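Glucuronan lyase A (Trichoderma reesei, PDB 2ZZJ) is a polysaccharide lyase that probably cleaves beta-1,4-linked glucuronan within the chain, and it holds a bound calcium ion. Local coordinates at residues G61-G65 with K159-D163; Y120-V124 with R135-T139. All coordinates share one frame; numbering follows the deposited sequence.

Contact 1. Residues G61-G65 with K159-D163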
loop_
_atom_site.group_PDB
_atom_site.type_symbol
_atom_site.label_atom_id
_atom_site.label_comp_id
_atom_site.label_asym_id
_atom_site.label_seq_id
_atom_site.Cartn_x
_atom_site.Cartn_y
_atom_site.Cartn_z
ATOM N N GLY A 61 -2.036 -9.658 -6.917
ATOM C CA GLY A 61 -2.858 -8.646 -6.251
ATOM C C GLY A 61 -4.247 -8.533 -6.823
ATOM O O GLY A 61 -5.229 -8.789 -6.144
ATOM N N TYR A 62 -4.361 -8.105 -8.085
ATOM C CA TYR A 62 -5.652 -8.143 -8.749
ATOM C C TYR A 62 -5.470 -8.147 -10.258
ATOM O O TYR A 62 -4.359 -7.901 -10.744
ATOM C CB TYR A 62 -6.547 -6.985 -8.332
ATOM C CG TYR A 62 -6.195 -5.619 -8.888
ATOM C CD1 TYR A 62 -5.464 -4.701 -8.128
ATOM C CD2 TYR A 62 -6.652 -5.214 -10.134
ATOM C CE1 TYR A 62 -5.152 -3.427 -8.633
ATOM C CE2 TYR A 62 -6.341 -3.931 -10.652
ATOM C CZ TYR A 62 -5.591 -3.047 -9.903
ATOM O OH TYR A 62 -5.268 -1.778 -10.400
ATOM N N GLN A 63 -6.576 -8.437 -10.939
ATOM C CA GLN A 63 -6.741 -8.228 -12.378
ATOM C C GLN A 63 -8.109 -7.613 -12.562
ATOM O O GLN A 63 -9.044 -7.966 -11.859
ATOM C CB GLN A 63 -6.681 -9.583 -13.071
ATOM C CG GLN A 63 -6.643 -9.526 -14.566
ATOM C CD GLN A 63 -6.364 -10.892 -15.166
ATOM O OE1 GLN A 63 -6.178 -11.890 -14.446
ATOM N NE2 GLN A 63 -6.308 -10.944 -16.479
ATOM N N ARG A 64 -8.236 -6.650 -13.477
ATOM C CA ARG A 64 -9.516 -6.018 -13.761
ATOM C C ARG A 64 -10.619 -7.056 -14.024
ATOM O O ARG A 64 -10.351 -8.116 -14.573
ATOM C CB ARG A 64 -9.314 -5.097 -14.952
ATOM C CG ARG A 64 -10.504 -4.736 -15.729
ATOM C CD ARG A 64 -10.090 -4.923 -17.166
ATOM N NE ARG A 64 -10.580 -3.873 -18.024
ATOM C CZ ARG A 64 -10.371 -3.824 -19.335
ATOM N NH1 ARG A 64 -9.672 -4.765 -19.952
ATOM N NH2 ARG A 64 -10.872 -2.816 -20.014
ATOM N N GLY A 65 -11.832 -6.768 -13.576
ATOM C CA GLY A 65 -12.961 -7.691 -13.726
ATOM C C GLY A 65 -13.235 -8.611 -12.553
ATOM O O GLY A 65 -13.977 -9.596 -12.692
ATOM N N LYS A 159 -13.999 -3.423 -6.147
ATOM C CA LYS A 159 -14.307 -4.088 -7.421
ATOM C C LYS A 159 -13.493 -3.373 -8.494
ATOM O O LYS A 159 -13.699 -2.175 -8.742
ATOM C CB LYS A 159 -15.795 -4.023 -7.728
ATOM C CG LYS A 159 -16.176 -4.595 -9.082
ATOM C CD LYS A 159 -17.677 -4.372 -9.317
ATOM C CE LYS A 159 -18.100 -4.767 -10.740
ATOM N NZ LYS A 159 -17.806 -6.203 -11.036
ATOM N N TRP A 160 -12.549 -4.103 -9.075
ATOM C CA TRP A 160 -11.592 -3.568 -10.045
ATOM C C TRP A 160 -12.273 -3.533 -11.424
ATOM O O TRP A 160 -12.516 -4.580 -12.016
ATOM C CB TRP A 160 -10.342 -4.434 -10.078
ATOM C CG TRP A 160 -9.620 -4.499 -8.720
ATOM C CD1 TRP A 160 -9.571 -5.564 -7.855
ATOM C CD2 TRP A 160 -8.870 -3.437 -8.098
ATOM N NE1 TRP A 160 -8.831 -5.229 -6.724
ATOM C CE2 TRP A 160 -8.386 -3.937 -6.851
ATOM C CE3 TRP A 160 -8.577 -2.108 -8.462
ATOM C CZ2 TRP A 160 -7.596 -3.163 -5.989
ATOM C CZ3 TRP A 160 -7.789 -1.327 -7.601
ATOM C CH2 TRP A 160 -7.316 -1.852 -6.379
ATOM N N ALA A 161 -12.593 -2.325 -11.873
ATOM C CA ALA A 161 -13.276 -2.095 -13.156
ATOM C C ALA A 161 -12.745 -0.823 -13.818
ATOM O O ALA A 161 -12.379 0.140 -13.128
ATOM C CB ALA A 161 -14.790 -1.977 -12.937
ATOM N N SER A 162 -12.702 -0.818 -15.154
ATOM C CA SER A 162 -12.376 0.415 -15.898
ATOM C C SER A 162 -13.625 1.155 -16.382
ATOM O O SER A 162 -13.533 2.297 -16.797
ATOM C CB SER A 162 -11.416 0.132 -17.042
ATOM O OG SER A 162 -11.961 -0.807 -17.946
ATOM N N ASP A 163 -14.775 0.474 -16.309
ATOM C CA ASP A 163 -16.126 1.046 -16.361
ATOM C C ASP A 163 -16.407 1.921 -15.171
ATOM O O ASP A 163 -15.726 1.811 -14.159
ATOM C CB ASP A 163 -17.135 -0.081 -16.144
ATOM C CG ASP A 163 -17.340 -0.928 -17.346
ATOM O OD1 ASP A 163 -18.501 -1.355 -17.515
ATOM O OD2 ASP A 163 -16.367 -1.193 -18.101
#
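Tyr62 lays its ring flat on the indole of Trp160. Gly61 and Tyr62 form a classic beta bulge opposite Phe193, whose ring also stacks with Tyr62. The stack on Trp160 is face to face, with the phenol ring 3.5 Å from the six-membered ring of Trp160, centroid to centroid, and the planes only 4° apart. CG of Tyr62 sits between the backbone N and the carbonyl carbon (chi1 74°), which sends the ring across the indole at about a right angle to the Trp160 side chain. Tyr62 CB meets the five-membered ring in a CH-pi contact, 3.6 Å from its centroid. The phenol OH bonds to Thr186 and Ser109, while Trp160 NE1 bonds to Tyr70. Strands 53-63 and 152-160 belong to different sheets of the beta-jelly roll, and the stacked pair joins them. An alanine in place of Trp160 would probably leave a gap over the Tyr62 ring and Tyr70 without its indole partner. Arg64 bends at chi2 and chi3 to reach Ser162. Its NH2 bonds to Ser162 OG at 3.1 Å, in the guanidinium plane, and NE adds a weak bond to the same oxygen. NH1 makes a salt bridge with Asp190. Gly65 N donates to Trp160 O at 2.8 Å, nearly straight (165°).

Contact 2. Residues Y120-V124 with R135-T139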
loop_
_atom_site.group_PDB
_atom_site.type_symbol
_atom_site.label_atom_id
_atom_site.label_comp_id
_atom_site.label_asym_id
_atom_site.label_seq_id
_atom_site.Cartn_x
_atom_site.Cartn_y
_atom_site.Cartn_z
ATOM N N TYR A 120 -4.229 8.549 3.598
ATOM C CA TYR A 120 -4.690 8.886 2.260
ATOM C C TYR A 120 -4.775 7.637 1.381
ATOM O O TYR A 120 -3.992 6.699 1.556
ATOM C CB TYR A 120 -3.641 9.773 1.598
ATOM C CG TYR A 120 -3.734 11.248 1.908
ATOM C CD1 TYR A 120 -3.749 12.177 0.863
ATOM C CD2 TYR A 120 -3.774 11.709 3.229
ATOM C CE1 TYR A 120 -3.825 13.545 1.115
ATOM C CE2 TYR A 120 -3.844 13.099 3.494
ATOM C CZ TYR A 120 -3.867 13.992 2.421
ATOM O OH TYR A 120 -3.932 15.364 2.672
ATOM N N SER A 121 -5.658 7.638 0.381
ATOM C CA SER A 121 -5.565 6.609 -0.653
ATOM C C SER A 121 -5.940 7.212 -1.979
ATOM O O SER A 121 -6.205 8.420 -2.053
ATOM C CB SER A 121 -6.405 5.356 -0.338
ATOM O OG SER A 121 -6.052 4.291 -1.232
ATOM N N ARG A 122 -5.933 6.396 -3.024
ATOM C CA ARG A 122 -6.300 6.867 -4.358
ATOM C C ARG A 122 -6.639 5.679 -5.206
ATOM O O ARG A 122 -6.344 4.555 -4.827
ATOM C CB ARG A 122 -5.106 7.573 -4.995
ATOM C CG ARG A 122 -3.989 6.653 -5.347
ATOM C CD ARG A 122 -2.770 7.381 -5.879
ATOM N NE ARG A 122 -2.101 6.550 -6.861
ATOM C CZ ARG A 122 -1.145 6.976 -7.685
ATOM N NH1 ARG A 122 -0.592 6.142 -8.548
ATOM N NH2 ARG A 122 -0.739 8.249 -7.651
ATOM N N TYR A 123 -7.283 5.920 -6.347
ATOM C CA TYR A 123 -7.337 4.931 -7.396
ATOM C C TYR A 123 -7.042 5.668 -8.696
ATOM O O TYR A 123 -7.102 6.915 -8.740
ATOM C CB TYR A 123 -8.694 4.223 -7.450
ATOM C CG TYR A 123 -9.912 5.138 -7.511
ATOM C CD1 TYR A 123 -10.453 5.562 -8.743
ATOM C CD2 TYR A 123 -10.527 5.568 -6.359
ATOM C CE1 TYR A 123 -11.590 6.411 -8.796
ATOM C CE2 TYR A 123 -11.651 6.409 -6.394
ATOM C CZ TYR A 123 -12.183 6.831 -7.627
ATOM O OH TYR A 123 -13.310 7.674 -7.633
ATOM N N VAL A 124 -6.715 4.893 -9.725
ATOM C CA VAL A 124 -6.344 5.401 -11.042
ATOM C C VAL A 124 -7.272 4.803 -12.084
ATOM O O VAL A 124 -7.587 3.615 -12.039
ATOM C CB VAL A 124 -4.865 5.047 -11.349
ATOM C CG1 VAL A 124 -4.437 5.537 -12.702
ATOM C CG2 VAL A 124 -3.960 5.687 -10.298
ATOM N N ARG A 135 -4.735 9.310 -18.378
ATOM C CA ARG A 135 -5.124 8.619 -17.139
ATOM C C ARG A 135 -5.500 9.662 -16.089
ATOM O O ARG A 135 -5.035 10.799 -16.145
ATOM C CB ARG A 135 -3.989 7.723 -16.629
ATOM C CG ARG A 135 -2.946 8.442 -15.806
ATOM C CD ARG A 135 -2.066 7.457 -15.046
ATOM N NE ARG A 135 -0.865 8.123 -14.552
ATOM C CZ ARG A 135 -0.081 7.645 -13.589
ATOM N NH1 ARG A 135 -0.371 6.484 -13.003
ATOM N NH2 ARG A 135 0.994 8.326 -13.201
ATOM N N ASN A 136 -6.352 9.270 -15.145
ATOM C CA ASN A 136 -6.845 10.148 -14.105
ATOM C C ASN A 136 -6.524 9.513 -12.755
ATOM O O ASN A 136 -6.689 8.308 -12.588
ATOM C CB ASN A 136 -8.365 10.362 -14.281
ATOM C CG ASN A 136 -8.922 11.491 -13.408
ATOM O OD1 ASN A 136 -10.064 11.416 -12.942
ATOM N ND2 ASN A 136 -8.126 12.536 -13.180
ATOM N N ILE A 137 -6.044 10.321 -11.818
ATOM C CA ILE A 137 -5.735 9.887 -10.452
ATOM C C ILE A 137 -6.734 10.544 -9.512
ATOM O O ILE A 137 -6.770 11.775 -9.397
ATOM C CB ILE A 137 -4.287 10.248 -10.050
ATOM C CG1 ILE A 137 -3.283 9.624 -11.033
ATOM C CG2 ILE A 137 -3.984 9.800 -8.612
ATOM C CD1 ILE A 137 -1.807 10.091 -10.860
ATOM N N VAL A 138 -7.561 9.736 -8.851
ATOM C CA VAL A 138 -8.520 10.274 -7.873
ATOM C C VAL A 138 -7.960 10.057 -6.466
ATOM O O VAL A 138 -7.890 8.918 -6.006
ATOM C CB VAL A 138 -9.890 9.601 -7.990
ATOM C CG1 VAL A 138 -10.828 10.110 -6.914
ATOM C CG2 VAL A 138 -10.501 9.827 -9.405
ATOM N N THR A 139 -7.566 11.141 -5.804
ATOM C CA THR A 139 -7.029 11.072 -4.451
ATOM C C THR A 139 -8.141 11.260 -3.447
ATOM O O THR A 139 -8.992 12.144 -3.608
ATOM C CB THR A 139 -5.920 12.117 -4.251
ATOM O OG1 THR A 139 -4.838 11.788 -5.124
ATOM C CG2 THR A 139 -5.396 12.124 -2.815
#
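Val138 lies over one face of the Tyr123 ring. Its CB stands 3.8 Å from the ring centroid in a CH-pi contact, displaced toward the ring's rim. CG1 extends further toward the hydroxyl end, touching Tyr123 CZ and OH, and CG2 touches CE1. The two side chains run side by side, pointing the same way. CG of Tyr123 stands between the backbone N and the carbonyl carbon (chi1 52°), which sets the ring alongside Val138, face toward it. Its OH bonds to Glu180 and its ring meets Phe168, both in the facing sheet. The backbones of these two residues, Tyr123 and Val138, form an antiparallel hydrogen-bonded pair. Val138 N donates to Tyr123 O at 2.9 Å, and Tyr123 N to Val138 O at 3.1 Å. Arg122 with Thr139 and Val124 with Ile137 are the flanking non-hydrogen-bonded pairs. Their side chains occupy the other face of this beta hairpin. There Val124 CG2 meets Ile137 CG1 at 4.1 Å, and Val124 CG1 touches Arg135 CD. Arg122 crosses Ile137, its NH2 3.7 Å from Ile137 CG2. Ile137 CD1 sits over the face of the Arg135 guanidinium. Arg122 is anchored by NE on Ser109 O, and Arg135 makes a cation-pi contact with Tyr128. The NH1 atoms of Arg122 and Arg135 lie 4.5 Å apart, and that of Arg135 is buried without a hydrogen-bonding partner. Like charges so close probably repel, so cohesion here likely comes from the backbone bonds, apolar contacts, the Tyr128 ring and the Arg122 bond to Ser109.

From the N terminus, the chain first reaches 61-65, where strand 53-63 gives way to a turn. It then runs through strands 66-76, 86-95 and 106-115 before entering 120-124. Contact 2 closes a short loop there, since 135-139 returns alongside as the second arm of a hairpin. The disulfide Cys101-Cys133 ties that hairpin loop to the connection between strands 86-95 and 106-115. Strand 152-160 follows, and 159-163 closes the long loop of contact 1. Contact 2 is therefore nested inside contact 1. Contact 2 pairs neighbours within one sheet, whereas contact 1 bridges that sheet to the facing one. Their nearest atoms are about 6 Å apart.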